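Local coordinates for transcriptional regulator (Thermus thermophilus, PDB 2H0A), which probably acts as a CcpA-like transcriptional repressor, its periplasmic-binding-protein-like domain presumably sensing a small effector, at residues Val210-His218 with Gly225-Val233. Sequence-based numbering, arbitrary orientation.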
ATOM      1  N   VAL A 210      19.750 -18.153  -2.022  1.00 66.96           N
ATOM      2  CA  VAL A 210      18.968 -18.257  -0.818  1.00 63.42           C
ATOM      3  C   VAL A 210      17.821 -19.227  -0.914  1.00 59.95           C
ATOM      4  O   VAL A 210      17.357 -19.593  -1.986  1.00 58.90           O
ATOM      5  CB  VAL A 210      18.369 -16.892  -0.412  1.00 63.95           C
ATOM      6  N   ARG A 211      17.383 -19.660   0.252  1.00 56.35           N
ATOM      7  CA  ARG A 211      16.252 -20.548   0.364  1.00 53.13           C
ATOM      8  C   ARG A 211      15.264 -19.570   0.953  1.00 50.88           C
ATOM      9  O   ARG A 211      15.597 -18.848   1.886  1.00 51.43           O
ATOM     10  CB  ARG A 211      16.573 -21.684   1.331  1.00 53.03           C
ATOM     11  CG  ARG A 211      17.699 -22.569   0.856  1.00 53.80           C
ATOM     12  CD  ARG A 211      17.870 -23.740   1.778  1.00 59.64           C
ATOM     13  NE  ARG A 211      18.146 -24.973   1.045  1.00 65.13           N
ATOM     14  CZ  ARG A 211      19.355 -25.495   0.859  1.00 67.02           C
ATOM     15  NH1 ARG A 211      20.433 -24.900   1.352  1.00 66.98           N
ATOM     16  NH2 ARG A 211      19.482 -26.626   0.182  1.00 68.40           N
ATOM     17  N   VAL A 212      14.068 -19.507   0.391  1.00 49.11           N
ATOM     18  CA  VAL A 212      13.085 -18.559   0.875  1.00 45.23           C
ATOM     19  C   VAL A 212      11.880 -19.238   1.487  1.00 43.66           C
ATOM     20  O   VAL A 212      11.301 -20.164   0.918  1.00 44.13           O
ATOM     21  CB  VAL A 212      12.626 -17.603  -0.259  1.00 44.41           C
ATOM     22  CG1 VAL A 212      11.740 -16.527   0.317  1.00 44.57           C
ATOM     23  CG2 VAL A 212      13.831 -16.957  -0.929  1.00 41.93           C
ATOM     24  N   LEU A 213      11.521 -18.763   2.671  1.00 41.19           N
ATOM     25  CA  LEU A 213      10.385 -19.283   3.402  1.00 38.55           C
ATOM     26  C   LEU A 213       9.469 -18.123   3.737  1.00 37.82           C
ATOM     27  O   LEU A 213       9.835 -17.251   4.523  1.00 37.53           O
ATOM     28  CB  LEU A 213      10.852 -19.953   4.692  1.00 37.95           C
ATOM     29  CG  LEU A 213       9.758 -20.549   5.577  1.00 37.02           C
ATOM     30  CD1 LEU A 213       8.979 -21.606   4.809  1.00 38.40           C
ATOM     31  CD2 LEU A 213      10.392 -21.162   6.814  1.00 37.31           C
ATOM     32  N   GLY A 214       8.288 -18.110   3.128  1.00 37.31           N
ATOM     33  CA  GLY A 214       7.326 -17.052   3.380  1.00 36.36           C
ATOM     34  C   GLY A 214       6.352 -17.413   4.492  1.00 36.40           C
ATOM     35  O   GLY A 214       6.507 -18.424   5.167  1.00 34.71           O
ATOM     36  N   PHE A 215       5.344 -16.569   4.682  1.00 38.11           N
ATOM     37  CA  PHE A 215       4.316 -16.765   5.697  1.00 38.97           C
ATOM     38  C   PHE A 215       3.046 -16.373   4.947  1.00 39.58           C
ATOM     39  O   PHE A 215       3.100 -15.552   4.052  1.00 39.91           O
ATOM     40  CB  PHE A 215       4.667 -15.973   6.953  1.00 38.73           C
ATOM     41  CG  PHE A 215       3.979 -16.459   8.181  1.00 39.46           C
ATOM     42  CD1 PHE A 215       2.611 -16.272   8.352  1.00 39.68           C
ATOM     43  CD2 PHE A 215       4.700 -17.125   9.170  1.00 40.82           C
ATOM     44  CE1 PHE A 215       1.968 -16.746   9.497  1.00 40.09           C
ATOM     45  CE2 PHE A 215       4.066 -17.605  10.319  1.00 40.30           C
ATOM     46  CZ  PHE A 215       2.698 -17.414  10.483  1.00 38.59           C
ATOM     47  N   ASP A 216       1.923 -16.978   5.323  1.00 40.87           N
ATOM     48  CA  ASP A 216       0.605 -16.746   4.718  1.00 42.13           C
ATOM     49  C   ASP A 216       0.027 -17.693   3.670  1.00 41.58           C
ATOM     50  O   ASP A 216      -1.123 -17.563   3.281  1.00 40.95           O
ATOM     51  CB  ASP A 216       0.587 -15.517   3.799  1.00 44.13           C
ATOM     52  CG  ASP A 216       0.385 -14.204   4.553  1.00 47.29           C
ATOM     53  OD1 ASP A 216      -0.071 -14.199   5.721  1.00 49.57           O
ATOM     54  OD2 ASP A 216       0.668 -13.148   3.952  1.00 48.95           O
ATOM     55  N   GLY A 217       0.825 -18.645   3.205  1.00 41.37           N
ATOM     56  CA  GLY A 217       0.315 -19.594   2.236  1.00 42.05           C
ATOM     57  C   GLY A 217      -0.618 -19.120   1.130  1.00 43.85           C
ATOM     58  O   GLY A 217      -1.567 -19.821   0.759  1.00 45.28           O
ATOM     59  N   HIS A 218      -0.412 -17.898   0.654  1.00 43.50           N
ATOM     60  CA  HIS A 218      -1.251 -17.342  -0.399  1.00 42.94           C
ATOM     61  C   HIS A 218      -1.288 -18.177  -1.666  1.00 45.21           C
ATOM     62  O   HIS A 218      -0.338 -18.890  -1.978  1.00 46.09           O
ATOM     63  CB  HIS A 218      -0.800 -15.931  -0.774  1.00 40.35           C
ATOM     64  CG  HIS A 218      -1.119 -14.905   0.260  1.00 38.98           C
ATOM     65  ND1 HIS A 218      -2.277 -14.936   1.004  1.00 40.48           N
ATOM     66  CD2 HIS A 218      -0.440 -13.807   0.663  1.00 40.30           C
ATOM     67  CE1 HIS A 218      -2.299 -13.901   1.824  1.00 40.01           C
ATOM     68  NE2 HIS A 218      -1.196 -13.200   1.636  1.00 40.95           N
ATOM     69  N   GLY A 225       6.540 -21.330  -6.566  1.00 48.91           N
ATOM     70  CA  GLY A 225       7.406 -22.358  -6.019  1.00 46.66           C
ATOM     71  C   GLY A 225       7.938 -21.956  -4.654  1.00 45.56           C
ATOM     72  O   GLY A 225       8.974 -22.441  -4.205  1.00 44.43           O
ATOM     73  N   LEU A 226       7.210 -21.065  -3.993  1.00 44.05           N
ATOM     74  CA  LEU A 226       7.586 -20.571  -2.678  1.00 42.52           C
ATOM     75  C   LEU A 226       7.154 -21.474  -1.522  1.00 40.91           C
ATOM     76  O   LEU A 226       5.984 -21.831  -1.406  1.00 42.18           O
ATOM     77  CB  LEU A 226       6.992 -19.173  -2.475  1.00 43.39           C
ATOM     78  CG  LEU A 226       7.112 -18.517  -1.093  1.00 45.24           C
ATOM     79  CD1 LEU A 226       8.564 -18.459  -0.663  1.00 45.75           C
ATOM     80  CD2 LEU A 226       6.524 -17.117  -1.141  1.00 47.36           C
ATOM     81  N   SER A 227       8.099 -21.852  -0.671  1.00 37.71           N
ATOM     82  CA  SER A 227       7.760 -22.659   0.490  1.00 35.86           C
ATOM     83  C   SER A 227       7.209 -21.624   1.448  1.00 33.98           C
ATOM     84  O   SER A 227       7.631 -20.472   1.415  1.00 33.77           O
ATOM     85  CB  SER A 227       9.001 -23.314   1.110  1.00 36.01           C
ATOM     86  OG  SER A 227       9.690 -24.123   0.173  1.00 39.29           O
ATOM     87  N   THR A 228       6.280 -22.007   2.309  1.00 33.59           N
ATOM     88  CA  THR A 228       5.735 -21.029   3.232  1.00 33.89           C
ATOM     89  C   THR A 228       5.035 -21.672   4.416  1.00 32.98           C
ATOM     90  O   THR A 228       4.810 -22.875   4.436  1.00 34.17           O
ATOM     91  CB  THR A 228       4.745 -20.078   2.484  1.00 34.46           C
ATOM     92  OG1 THR A 228       4.199 -19.119   3.397  1.00 37.06           O
ATOM     93  CG2 THR A 228       3.606 -20.864   1.851  1.00 32.03           C
ATOM     94  N   ILE A 229       4.738 -20.858   5.419  1.00 32.85           N
ATOM     95  CA  ILE A 229       4.003 -21.293   6.599  1.00 33.74           C
ATOM     96  C   ILE A 229       2.585 -20.856   6.224  1.00 34.98           C
ATOM     97  O   ILE A 229       2.238 -19.675   6.327  1.00 33.58           O
ATOM     98  CB  ILE A 229       4.447 -20.523   7.878  1.00 33.15           C
ATOM     99  CG1 ILE A 229       5.935 -20.743   8.137  1.00 28.53           C
ATOM    100  CG2 ILE A 229       3.621 -20.977   9.077  1.00 31.44           C
ATOM    101  CD1 ILE A 229       6.278 -22.181   8.394  1.00 29.64           C
ATOM    102  N   ALA A 230       1.775 -21.810   5.782  1.00 36.56           N
ATOM    103  CA  ALA A 230       0.415 -21.514   5.337  1.00 38.12           C
ATOM    104  C   ALA A 230      -0.662 -21.298   6.397  1.00 37.32           C
ATOM    105  O   ALA A 230      -0.797 -22.082   7.333  1.00 38.00           O
ATOM    106  CB  ALA A 230      -0.048 -22.598   4.351  1.00 38.69           C
ATOM    107  N   GLN A 231      -1.422 -20.221   6.216  1.00 36.94           N
ATOM    108  CA  GLN A 231      -2.534 -19.865   7.085  1.00 36.79           C
ATOM    109  C   GLN A 231      -3.834 -20.257   6.378  1.00 36.61           C
ATOM    110  O   GLN A 231      -3.958 -20.077   5.174  1.00 35.85           O
ATOM    111  CB  GLN A 231      -2.602 -18.365   7.319  1.00 38.81           C
ATOM    112  CG  GLN A 231      -1.468 -17.734   8.070  1.00 42.22           C
ATOM    113  CD  GLN A 231      -1.808 -16.300   8.449  1.00 44.52           C
ATOM    114  OE1 GLN A 231      -2.663 -16.062   9.306  1.00 45.19           O
ATOM    115  NE2 GLN A 231      -1.159 -15.340   7.797  1.00 44.52           N
ATOM    116  N   PRO A 232      -4.813 -20.808   7.122  1.00 37.21           N
ATOM    117  CA  PRO A 232      -6.109 -21.215   6.553  1.00 36.01           C
ATOM    118  C   PRO A 232      -7.053 -20.024   6.631  1.00 35.71           C
ATOM    119  O   PRO A 232      -8.075 -20.070   7.314  1.00 35.36           O
ATOM    120  CB  PRO A 232      -6.537 -22.345   7.475  1.00 36.33           C
ATOM    121  CG  PRO A 232      -6.010 -21.862   8.826  1.00 35.58           C
ATOM    122  CD  PRO A 232      -4.640 -21.342   8.492  1.00 35.76           C
ATOM    123  N   VAL A 233      -6.690 -18.957   5.926  1.00 37.50           N
ATOM    124  CA  VAL A 233      -7.438 -17.698   5.933  1.00 38.58           C
ATOM    125  C   VAL A 233      -8.913 -17.768   5.541  1.00 39.44           C
ATOM    126  O   VAL A 233      -9.750 -17.130   6.171  1.00 39.79           O
ATOM    127  CB  VAL A 233      -6.714 -16.646   5.062  1.00 38.26           C
ATOM    128  CG1 VAL A 233      -7.335 -15.285   5.260  1.00 38.55           C
ATOM    129  CG2 VAL A 233      -5.241 -16.602   5.428  1.00 36.52           C
TER
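Two parallel strands of a beta-alpha-beta unit, 210-215 and 227-230, lie side by side here, linked by the short helix 220-224, and Phe215 meets Ile229 on one face of the sheet. The backbones are joined by Gly214 N to Ser227 O, 3.0 Å and nearly straight at 172°. Ile229 N to Gly214 O and Asp216 N to Ile229 O (2.9 Å) then bracket the Phe215-Ile229 pair, Ile229 turning both its N-H and its C=O to the first strand. On the Phe215 face, the branched Ile229 packs over the ring, its CB 4.0 Å from the ring centroid in a CH-pi contact and its CG2 3.6 Å from CE2. With CG of Phe215 anti to the backbone N (chi1 -160°), the ring is carried to this neighbour, while Gln231 NE2 approaches its edge in the ring plane. Cut back to an alanine, Phe215 would probably leave Ile229 without its aromatic partner and Gln231 without the ring edge it lies against. That amide lies beside the Asp216 carboxylate, the two planes 24° apart, and NE2 gives OD1 a weak, bent bond. Gly214 probably leaves room for Leu226, and Gly217, with its positive phi, turns the chain beside Ala230 where a side chain would probably not fit. Thr228 OG1 accepts a weak bond from Gly217 N at 3.4 Å and is also hydrogen-bonded to Asp189. The branched apolar end of Leu226 lets CD1 meet Val212 CG1 at 3.8 Å, and both side chains pack on helix 189-200. Helix 99-109 lies against Leu213 and Ile229 on the Phe215 face; within the sheet the pair sits between strands 182-185 and 257-265, and Val233 leads into helix 233-248 while touching helix 12-25.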